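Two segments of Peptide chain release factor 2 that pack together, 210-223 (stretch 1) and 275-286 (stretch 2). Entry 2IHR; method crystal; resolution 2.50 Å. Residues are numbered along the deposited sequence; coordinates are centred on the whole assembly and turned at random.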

# COMPACT_ATOMS: atom_id res chain seq x y z
N VAL A 210 6.24 2.73 2.53
CA VAL A 210 5.47 1.51 2.41
C VAL A 210 6.16 0.57 1.41
O VAL A 210 6.42 0.97 0.26
CB VAL A 210 4.03 1.81 1.86
CG1 VAL A 210 3.07 0.62 2.17
CG2 VAL A 210 3.52 3.08 2.45
N ILE A 211 6.45 -0.65 1.85
CA ILE A 211 7.06 -1.70 1.01
C ILE A 211 6.23 -2.97 1.33
O ILE A 211 5.59 -3.06 2.37
CB ILE A 211 8.50 -1.94 1.40
CG1 ILE A 211 8.52 -2.58 2.80
CG2 ILE A 211 9.31 -0.62 1.28
CD1 ILE A 211 9.87 -2.75 3.37
N PRO A 212 6.24 -3.98 0.46
CA PRO A 212 5.41 -5.13 0.88
C PRO A 212 6.07 -6.26 1.65
O PRO A 212 7.24 -6.59 1.38
CB PRO A 212 4.83 -5.65 -0.43
CG PRO A 212 5.98 -5.45 -1.38
CD PRO A 212 6.58 -4.06 -0.98
N GLU A 213 5.33 -6.85 2.61
CA GLU A 213 5.79 -8.03 3.37
C GLU A 213 5.48 -9.23 2.48
O GLU A 213 4.35 -9.76 2.45
CB GLU A 213 5.07 -8.22 4.70
CG GLU A 213 4.83 -9.72 4.99
CD GLU A 213 4.38 -10.01 6.41
OE1 GLU A 213 3.16 -10.22 6.64
OE2 GLU A 213 5.28 -10.03 7.29
N VAL A 214 6.51 -9.65 1.75
CA VAL A 214 6.47 -10.76 0.81
C VAL A 214 6.44 -12.17 1.44
O VAL A 214 6.28 -12.34 2.66
CB VAL A 214 7.67 -10.66 -0.09
CG1 VAL A 214 7.67 -9.31 -0.83
CG2 VAL A 214 8.90 -10.76 0.76
N ASP A 215 6.66 -13.18 0.60
CA ASP A 215 6.54 -14.55 1.05
C ASP A 215 7.70 -15.38 1.56
O ASP A 215 7.63 -16.61 1.51
CB ASP A 215 5.78 -15.33 -0.03
CG ASP A 215 5.75 -14.62 -1.37
OD1 ASP A 215 6.08 -13.41 -1.47
OD2 ASP A 215 5.36 -15.26 -2.36
N GLU A 216 8.74 -14.73 2.07
CA GLU A 216 9.91 -15.39 2.65
C GLU A 216 10.58 -16.51 1.88
O GLU A 216 11.70 -16.92 2.22
CB GLU A 216 9.55 -15.88 4.08
CG GLU A 216 8.53 -17.01 4.18
CD GLU A 216 8.19 -17.36 5.61
OE1 GLU A 216 7.02 -17.15 6.03
OE2 GLU A 216 9.09 -17.85 6.32
N GLU A 217 9.87 -17.05 0.89
CA GLU A 217 10.37 -18.11 0.04
C GLU A 217 11.11 -17.36 -1.03
O GLU A 217 12.18 -17.79 -1.51
CB GLU A 217 9.23 -18.90 -0.62
CG GLU A 217 8.63 -19.99 0.25
CD GLU A 217 7.67 -19.45 1.30
OE1 GLU A 217 8.00 -19.49 2.51
OE2 GLU A 217 6.59 -18.98 0.92
N VAL A 218 10.54 -16.23 -1.42
CA VAL A 218 11.14 -15.40 -2.45
C VAL A 218 12.19 -14.48 -1.85
O VAL A 218 12.88 -13.75 -2.56
CB VAL A 218 10.05 -14.58 -3.14
CG1 VAL A 218 10.67 -13.65 -4.17
CG2 VAL A 218 9.06 -15.54 -3.82
N GLU A 219 12.30 -14.54 -0.52
CA GLU A 219 13.26 -13.72 0.23
C GLU A 219 14.54 -14.51 0.49
O GLU A 219 14.50 -15.74 0.62
CB GLU A 219 12.67 -13.30 1.59
CG GLU A 219 11.57 -12.27 1.52
CD GLU A 219 10.99 -11.92 2.88
OE1 GLU A 219 10.50 -12.84 3.58
OE2 GLU A 219 11.00 -10.73 3.26
N VAL A 220 15.66 -13.80 0.57
CA VAL A 220 16.95 -14.43 0.83
C VAL A 220 16.93 -15.17 2.16
O VAL A 220 15.91 -15.19 2.87
CB VAL A 220 18.11 -13.40 0.89
CG1 VAL A 220 18.70 -13.20 -0.49
CG2 VAL A 220 17.61 -12.08 1.45
N VAL A 221 18.06 -15.79 2.47
CA VAL A 221 18.21 -16.55 3.71
C VAL A 221 19.33 -15.89 4.50
O VAL A 221 20.32 -15.40 3.94
CB VAL A 221 18.57 -18.01 3.43
CG1 VAL A 221 18.00 -18.88 4.53
CG2 VAL A 221 18.04 -18.43 2.05
N LEU A 222 19.17 -15.86 5.81
CA LEU A 222 20.17 -15.18 6.61
C LEU A 222 21.20 -15.99 7.38
O LEU A 222 20.89 -17.01 8.03
CB LEU A 222 19.46 -14.20 7.57
CG LEU A 222 18.71 -13.00 6.97
CD1 LEU A 222 17.93 -12.30 8.09
CD2 LEU A 222 19.70 -12.04 6.28
N LYS A 223 22.43 -15.50 7.29
CA LYS A 223 23.56 -16.10 7.96
C LYS A 223 23.66 -15.47 9.35
O LYS A 223 23.90 -14.26 9.47
CB LYS A 223 24.84 -15.84 7.17
CG LYS A 223 24.81 -16.35 5.73
CD LYS A 223 26.18 -16.19 5.08
CE LYS A 223 26.28 -16.98 3.77
NZ LYS A 223 25.34 -16.51 2.72
N ALA A 275 11.09 -9.08 13.63
CA ALA A 275 12.22 -8.21 13.28
C ALA A 275 12.93 -8.69 12.05
O ALA A 275 13.42 -7.88 11.24
CB ALA A 275 13.23 -8.14 14.43
N LEU A 276 12.98 -10.01 11.94
CA LEU A 276 13.65 -10.69 10.83
C LEU A 276 12.78 -10.79 9.59
O LEU A 276 13.28 -10.81 8.47
CB LEU A 276 14.08 -12.10 11.27
CG LEU A 276 15.22 -12.30 12.28
CD1 LEU A 276 15.20 -13.75 12.70
CD2 LEU A 276 16.59 -11.93 11.69
N LYS A 277 11.46 -10.85 9.82
CA LYS A 277 10.49 -10.94 8.75
C LYS A 277 10.46 -9.58 8.05
O LYS A 277 10.42 -9.50 6.82
CB LYS A 277 9.11 -11.32 9.31
CG LYS A 277 8.46 -12.45 8.52
CD LYS A 277 7.06 -12.77 9.01
CE LYS A 277 7.10 -13.35 10.40
NZ LYS A 277 5.90 -14.19 10.64
N ILE A 278 10.50 -8.51 8.85
CA ILE A 278 10.56 -7.15 8.30
C ILE A 278 11.91 -6.97 7.60
O ILE A 278 11.95 -6.67 6.41
CB ILE A 278 10.43 -6.00 9.39
CG1 ILE A 278 8.96 -5.68 9.71
CG2 ILE A 278 11.00 -4.69 8.82
CD1 ILE A 278 8.23 -6.67 10.53
N LEU A 279 13.00 -7.17 8.34
CA LEU A 279 14.34 -7.02 7.79
C LEU A 279 14.51 -7.69 6.44
O LEU A 279 15.07 -7.10 5.49
CB LEU A 279 15.38 -7.61 8.75
CG LEU A 279 16.85 -7.22 8.50
CD1 LEU A 279 17.68 -8.47 8.23
CD2 LEU A 279 16.97 -6.22 7.34
N LYS A 280 14.03 -8.91 6.34
CA LYS A 280 14.17 -9.63 5.10
C LYS A 280 13.54 -8.81 3.97
O LYS A 280 14.17 -8.56 2.92
CB LYS A 280 13.52 -11.02 5.22
CG LYS A 280 14.48 -12.16 5.69
CD LYS A 280 13.70 -13.38 6.18
CE LYS A 280 14.46 -14.67 6.04
NZ LYS A 280 13.89 -15.54 4.96
N ALA A 281 12.31 -8.37 4.21
CA ALA A 281 11.53 -7.58 3.25
C ALA A 281 12.15 -6.24 2.85
O ALA A 281 11.88 -5.73 1.77
CB ALA A 281 10.18 -7.35 3.81
N ARG A 282 12.96 -5.67 3.73
CA ARG A 282 13.62 -4.41 3.43
C ARG A 282 14.82 -4.63 2.50
O ARG A 282 15.17 -3.78 1.69
CB ARG A 282 14.06 -3.75 4.72
CG ARG A 282 12.91 -3.25 5.57
CD ARG A 282 13.41 -2.41 6.70
NE ARG A 282 14.30 -1.42 6.13
CZ ARG A 282 15.13 -0.65 6.82
NH1 ARG A 282 15.22 -0.73 8.15
NH2 ARG A 282 15.87 0.21 6.15
N LEU A 283 15.44 -5.80 2.65
CA LEU A 283 16.58 -6.17 1.82
C LEU A 283 16.01 -6.47 0.45
O LEU A 283 16.57 -6.08 -0.57
CB LEU A 283 17.25 -7.40 2.41
CG LEU A 283 17.95 -7.18 3.75
CD1 LEU A 283 18.26 -8.50 4.46
CD2 LEU A 283 19.23 -6.37 3.47
N TYR A 284 14.89 -7.17 0.44
CA TYR A 284 14.20 -7.52 -0.79
C TYR A 284 13.86 -6.25 -1.59
O TYR A 284 13.83 -6.24 -2.83
CB TYR A 284 12.90 -8.23 -0.45
CG TYR A 284 12.12 -8.63 -1.67
CD1 TYR A 284 12.51 -9.72 -2.45
CD2 TYR A 284 10.99 -7.93 -2.05
CE1 TYR A 284 11.79 -10.11 -3.58
CE2 TYR A 284 10.26 -8.31 -3.19
CZ TYR A 284 10.67 -9.40 -3.94
OH TYR A 284 9.91 -9.81 -4.99
N GLU A 285 13.56 -5.20 -0.85
CA GLU A 285 13.21 -3.91 -1.39
C GLU A 285 14.50 -3.26 -1.82
O GLU A 285 14.56 -2.69 -2.90
CB GLU A 285 12.49 -3.08 -0.30
CG GLU A 285 12.33 -1.58 -0.58
CD GLU A 285 11.56 -1.25 -1.85
OE1 GLU A 285 10.95 -2.19 -2.43
OE2 GLU A 285 11.57 -0.06 -2.25
N LEU A 286 15.55 -3.36 -0.99
CA LEU A 286 16.84 -2.79 -1.36
C LEU A 286 17.29 -3.39 -2.72
O LEU A 286 17.89 -2.68 -3.55
CB LEU A 286 17.89 -3.07 -0.29
CG LEU A 286 18.90 -1.92 -0.15
CD1 LEU A 286 19.74 -2.12 1.10
CD2 LEU A 286 19.82 -1.82 -1.38

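One hydrogen bond joins the two stretches. Lys280 NZ donates to Val220 O at 2.9 Å. The lysine side chain reaches from the helix to the backbone of the loop. The acceptor is a backbone carbonyl, so the Val220 side chain takes no direct part in the bond.

One close polar approach is not a hydrogen bond. Glu219 points toward the helix, and its OE2 lies 2.9 Å from Ala281 N. The angle is poor; Ala281 N instead makes a weak helical bond to Lys277 O, at 3.4 Å. Glu219 OE2 also lies 3.2 Å from Lys280 CB, so the carboxylate oxygen sits close to the helix at both a backbone amide and a side-chain carbon.

Apolar contacts form two clusters. At one, Val214 CG1 meets Tyr284 CE2 at 3.6 Å, and Val218 CG1 meets Tyr284 CE1 at 3.8 Å. Both methyls approach the ring obliquely. At the other, Leu222 CD1 touches Leu279 CD1 at 3.8 Å and Leu276 CD2 at 3.9 Å. Leu222 CD2 lies 4.2 Å from Leu283 CD1.

Ile211 packs on the helix through aliphatic atoms. Ile211 CG2 is 3.7 Å from Glu285 CG, and Ile211 CD1 is 3.8 Å from Arg282 CG. The small Ala281 side chain faces the strand, where a backbone oxygen, Pro212 O, lies 3.9 Å from the methyl carbon Ala281 CB.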